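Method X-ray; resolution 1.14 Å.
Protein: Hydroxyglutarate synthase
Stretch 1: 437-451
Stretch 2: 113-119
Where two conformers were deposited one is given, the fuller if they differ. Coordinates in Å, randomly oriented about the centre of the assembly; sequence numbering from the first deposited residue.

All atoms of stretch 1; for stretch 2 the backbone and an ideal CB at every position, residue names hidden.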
# COMPACT_ATOMS: atom_id res chain seq x y z
N VAL A 437 11.05 -11.32 3.57
CA VAL A 437 10.15 -10.19 3.76
C VAL A 437 10.09 -9.85 5.25
O VAL A 437 10.28 -10.73 6.12
CB VAL A 437 8.75 -10.43 3.17
CG1 VAL A 437 8.89 -10.84 1.70
CG2 VAL A 437 7.94 -11.44 3.95
N GLN A 438 9.92 -8.59 5.56
CA GLN A 438 9.79 -8.14 6.93
C GLN A 438 8.38 -8.44 7.44
O GLN A 438 7.41 -8.43 6.68
CB GLN A 438 10.03 -6.64 7.02
CG GLN A 438 11.43 -6.16 6.92
CD GLN A 438 11.88 -5.80 8.30
OE1 GLN A 438 11.74 -6.59 9.23
NE2 GLN A 438 12.37 -4.58 8.46
N ASP A 439 8.28 -8.68 8.75
CA ASP A 439 7.00 -8.92 9.42
C ASP A 439 6.42 -7.57 9.82
O ASP A 439 6.93 -6.91 10.75
CB ASP A 439 7.25 -9.80 10.63
CG ASP A 439 6.01 -10.03 11.49
OD1 ASP A 439 4.91 -9.53 11.20
OD2 ASP A 439 6.18 -10.75 12.50
N GLU A 440 5.34 -7.17 9.15
CA GLU A 440 4.74 -5.87 9.42
C GLU A 440 4.28 -5.75 10.86
O GLU A 440 4.33 -4.65 11.41
CB GLU A 440 3.61 -5.56 8.45
CG GLU A 440 2.37 -6.45 8.48
CD GLU A 440 2.50 -7.73 7.68
OE1 GLU A 440 3.63 -8.13 7.34
OE2 GLU A 440 1.46 -8.34 7.36
N LEU A 441 3.75 -6.83 11.45
CA LEU A 441 3.28 -6.73 12.84
C LEU A 441 4.42 -6.41 13.80
O LEU A 441 4.24 -5.65 14.76
CB LEU A 441 2.52 -7.99 13.22
CG LEU A 441 1.40 -8.31 12.22
CD1 LEU A 441 0.60 -9.51 12.67
CD2 LEU A 441 0.45 -7.16 11.91
N ALA A 442 5.59 -7.01 13.59
CA ALA A 442 6.75 -6.68 14.40
C ALA A 442 7.15 -5.22 14.22
O ALA A 442 7.50 -4.54 15.21
CB ALA A 442 7.92 -7.61 14.06
N LEU A 443 7.05 -4.71 12.99
CA LEU A 443 7.39 -3.32 12.73
C LEU A 443 6.40 -2.39 13.45
O LEU A 443 6.79 -1.35 14.00
CB LEU A 443 7.36 -3.05 11.22
CG LEU A 443 8.46 -3.73 10.42
CD1 LEU A 443 8.20 -3.50 8.94
CD2 LEU A 443 9.79 -3.23 10.84
N TYR A 444 5.11 -2.73 13.44
CA TYR A 444 4.13 -1.90 14.14
C TYR A 444 4.37 -1.91 15.64
O TYR A 444 4.28 -0.88 16.31
CB TYR A 444 2.71 -2.36 13.83
CG TYR A 444 2.26 -2.17 12.40
CD1 TYR A 444 2.50 -1.00 11.72
CD2 TYR A 444 1.58 -3.18 11.75
CE1 TYR A 444 2.11 -0.84 10.39
CE2 TYR A 444 1.17 -3.00 10.42
CZ TYR A 444 1.46 -1.84 9.77
OH TYR A 444 1.04 -1.61 8.46
N ALA A 445 4.68 -3.08 16.20
CA ALA A 445 4.98 -3.17 17.62
C ALA A 445 6.15 -2.28 17.97
O ALA A 445 6.16 -1.65 19.04
CB ALA A 445 5.22 -4.62 18.04
N GLN A 446 7.15 -2.24 17.11
CA GLN A 446 8.30 -1.37 17.34
C GLN A 446 7.95 0.10 17.31
O GLN A 446 8.43 0.89 18.13
CB GLN A 446 9.44 -1.66 16.34
CG GLN A 446 10.08 -2.99 16.54
CD GLN A 446 11.20 -3.26 15.56
OE1 GLN A 446 11.07 -3.03 14.38
NE2 GLN A 446 12.31 -3.73 16.07
N SER A 447 7.10 0.51 16.39
CA SER A 447 6.62 1.90 16.34
C SER A 447 5.90 2.28 17.63
O SER A 447 6.12 3.38 18.19
CB SER A 447 5.60 2.11 15.21
OG SER A 447 6.10 2.09 13.89
N GLU A 448 5.00 1.40 18.10
CA GLU A 448 4.30 1.67 19.34
C GLU A 448 5.29 1.82 20.49
O GLU A 448 5.21 2.78 21.29
CB GLU A 448 3.33 0.51 19.57
CG GLU A 448 2.52 0.57 20.83
CD GLU A 448 1.53 -0.58 20.89
OE1 GLU A 448 1.97 -1.72 21.06
OE2 GLU A 448 0.31 -0.38 20.71
N ARG A 449 6.26 0.91 20.59
CA ARG A 449 7.23 0.97 21.67
C ARG A 449 8.06 2.24 21.61
O ARG A 449 8.33 2.85 22.66
CB ARG A 449 8.11 -0.27 21.60
CG ARG A 449 9.18 -0.34 22.64
CD ARG A 449 9.61 -1.81 22.96
NE ARG A 449 9.72 -2.68 21.82
CZ ARG A 449 10.83 -3.32 21.45
NH1 ARG A 449 11.97 -3.20 22.13
NH2 ARG A 449 10.78 -4.09 20.39
N ARG A 450 8.52 2.63 20.42
CA ARG A 450 9.31 3.86 20.33
C ARG A 450 8.48 5.04 20.81
O ARG A 450 9.01 5.95 21.45
CB ARG A 450 9.76 4.08 18.90
CG ARG A 450 10.93 3.14 18.50
CD ARG A 450 11.61 3.61 17.19
NE ARG A 450 10.67 3.39 16.10
CZ ARG A 450 10.61 2.29 15.33
NH1 ARG A 450 11.46 1.30 15.43
NH2 ARG A 450 9.67 2.18 14.47
N SER A 451 7.17 5.07 20.51
CA SER A 451 6.38 6.21 20.95
C SER A 451 6.31 6.26 22.47
O SER A 451 6.38 7.35 23.06
CB SER A 451 4.97 6.21 20.33
OG SER A 451 4.07 5.31 20.95
N UNK A 113 6.98 -2.99 -1.07
CA UNK A 113 8.19 -2.28 -0.71
C UNK A 113 7.79 -0.95 -0.08
O UNK A 113 7.01 -0.19 -0.68
CB UNK A 113 9.09 -2.07 -1.93
N UNK A 114 8.33 -0.66 1.11
CA UNK A 114 7.98 0.54 1.83
C UNK A 114 9.06 0.83 2.86
O UNK A 114 9.83 -0.06 3.24
CB UNK A 114 6.61 0.40 2.49
N UNK A 115 9.09 2.07 3.37
CA UNK A 115 9.88 2.38 4.55
C UNK A 115 9.18 1.76 5.76
O UNK A 115 8.01 1.40 5.74
CB UNK A 115 10.06 3.89 4.72
N UNK A 116 9.93 1.65 6.84
CA UNK A 116 9.48 0.87 7.99
C UNK A 116 9.33 1.65 9.29
O UNK A 116 8.63 1.19 10.21
CB UNK A 116 10.46 -0.28 8.22
N UNK A 117 9.94 2.80 9.42
CA UNK A 117 10.01 3.54 10.66
C UNK A 117 9.09 4.75 10.50
O UNK A 117 9.10 5.37 9.42
CB UNK A 117 11.45 3.95 10.99
N UNK A 118 8.36 5.10 11.55
CA UNK A 118 7.42 6.21 11.47
C UNK A 118 8.03 7.52 11.01
O UNK A 118 7.35 8.30 10.35
CB UNK A 118 6.77 6.42 12.84
N UNK A 119 9.28 7.81 11.36
CA UNK A 119 9.85 9.07 10.91
C UNK A 119 10.14 9.04 9.41
O UNK A 119 9.96 10.03 8.72
CB UNK A 119 11.13 9.38 11.69

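Stretch 1 enters from a loop and becomes a helix at 440; the side chains of Leu 443, Ser 447 and Arg 450 give that helix one continuous strip, and stretch 2 runs along it.

Position 113 is in extended backbone, phi/psi -90/128, and its ideal CB has nothing of stretch 1 within 5.5 Å. The helix sets no rule here, and many residues would serve. The deposited residue is Phe 113, which makes no contact with stretch 1.

Position 114 is also extended, at -161/163, and its CA-to-CB bond points sideways, again with nothing within 5.5 Å. A short side chain would stop before the helix. A long one could run along the space leading to Glu 440, Leu 443 and the hydroxyl of Tyr 444, so Lys, Arg, Gln or Met are all plausible. It is Arg 114, with chi1 p and chi2 and chi3 both t, an extended reach. Its NH2 comes 3.8 Å from Tyr 444 OH and 3.9 Å from Glu 440 CB, the latter at the edge of the guanidinium; these are packing contacts. Arg 114 NH1 donates to the carbonyl O of 115 at 2.9 Å, which ties the long arm to the backbone of the next position.

Position 115 has its CB out of reach of stretch 1, so nothing here asks for size or charge. Ala 115 is deposited.

Position 116 is different. Its CB points toward the helix, with the ideal CB 4.0 Å from Leu 443 CD1 and 4.7 Å from Gln 438 NE2. A methyl group so close favours a compact apolar side chain: Val, Ile, Leu or perhaps Ala. Val 116, chi1 m, places CG1 3.7 Å from Leu 443 CD1 and 4.2 Å from Gln 438 NE2. The backbone contributes too: one water donates to both Val 116 O and Leu 443 O, each 2.8 Å from the water oxygen, and accepts from Arg 450 NH2, also at 2.8 Å.

At 117 the CB points sideways, 4.3 Å from Arg 450 NH2. A flat side chain could lie on that guanidinium, while an acid could answer its charge; just ahead of a helix, Ser, Thr, Asn or Asp could also cap. His 117 combines stacking with capping. The guanidinium lies flat on its ring, centres 4.0 Å apart and planes at 19°, while His 117 ND1 accepts from the backbone N of 119 at 2.9 Å.

Position 118 opens a helix and points toward stretch 1, its ideal CB 4.5 Å from Ser 447 OG and 5.4 Å from Arg 450 NH2. A hydroxyl beside a cation calls for an acceptor, preferably anionic: Glu or Asp, with Gln a neutral alternative. Glu 118 forms a two-pronged salt bridge, Arg 450 NH2 to Glu 118 OE1 at 2.7 Å and Arg 450 NE to Glu 118 OE2 at 2.8 Å, both nearly straight. Ser 447 OG donates to Glu 118 OE1 as well, at 2.9 Å.

Position 119 turns out of reach, so stretch 1 sets no rule, and any residue that suits a helix would do. It is Gln 119.

Stretch 2, residues 113-119: FRAVHEQ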
# COMPACT_ATOMS: atom_id res chain seq x y z
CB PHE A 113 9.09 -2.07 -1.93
CG PHE A 113 9.64 -3.36 -2.46
CD1 PHE A 113 9.00 -4.05 -3.49
CD2 PHE A 113 10.83 -3.87 -1.98
CE1 PHE A 113 9.54 -5.23 -3.99
CE2 PHE A 113 11.35 -5.03 -2.48
CZ PHE A 113 10.70 -5.71 -3.49
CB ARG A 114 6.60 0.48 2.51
CG ARG A 114 6.47 -0.62 3.56
CD ARG A 114 5.16 -0.44 4.29
NE ARG A 114 4.90 -1.35 5.39
CZ ARG A 114 5.19 -1.10 6.67
NH1 ARG A 114 5.92 -0.06 7.02
NH2 ARG A 114 4.69 -1.89 7.61
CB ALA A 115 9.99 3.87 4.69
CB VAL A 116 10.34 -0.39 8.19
CG1 VAL A 116 10.31 -1.27 6.92
CG2 VAL A 116 11.73 -0.02 8.65
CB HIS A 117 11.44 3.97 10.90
CG HIS A 117 11.70 4.66 12.17
ND1 HIS A 117 11.29 5.95 12.42
CD2 HIS A 117 12.46 4.29 13.23
CE1 HIS A 117 11.78 6.34 13.59
NE2 HIS A 117 12.50 5.36 14.09
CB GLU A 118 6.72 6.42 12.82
CG GLU A 118 7.64 6.67 14.02
CD GLU A 118 8.25 5.42 14.64
OE1 GLU A 118 8.01 4.30 14.18
OE2 GLU A 118 9.04 5.56 15.61
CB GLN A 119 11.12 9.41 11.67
CG GLN A 119 11.77 10.74 11.23
CD GLN A 119 10.80 11.94 11.12
OE1 GLN A 119 9.94 12.13 11.98
NE2 GLN A 119 10.96 12.76 10.06
O HOH W 1 8.86 0.11 12.73
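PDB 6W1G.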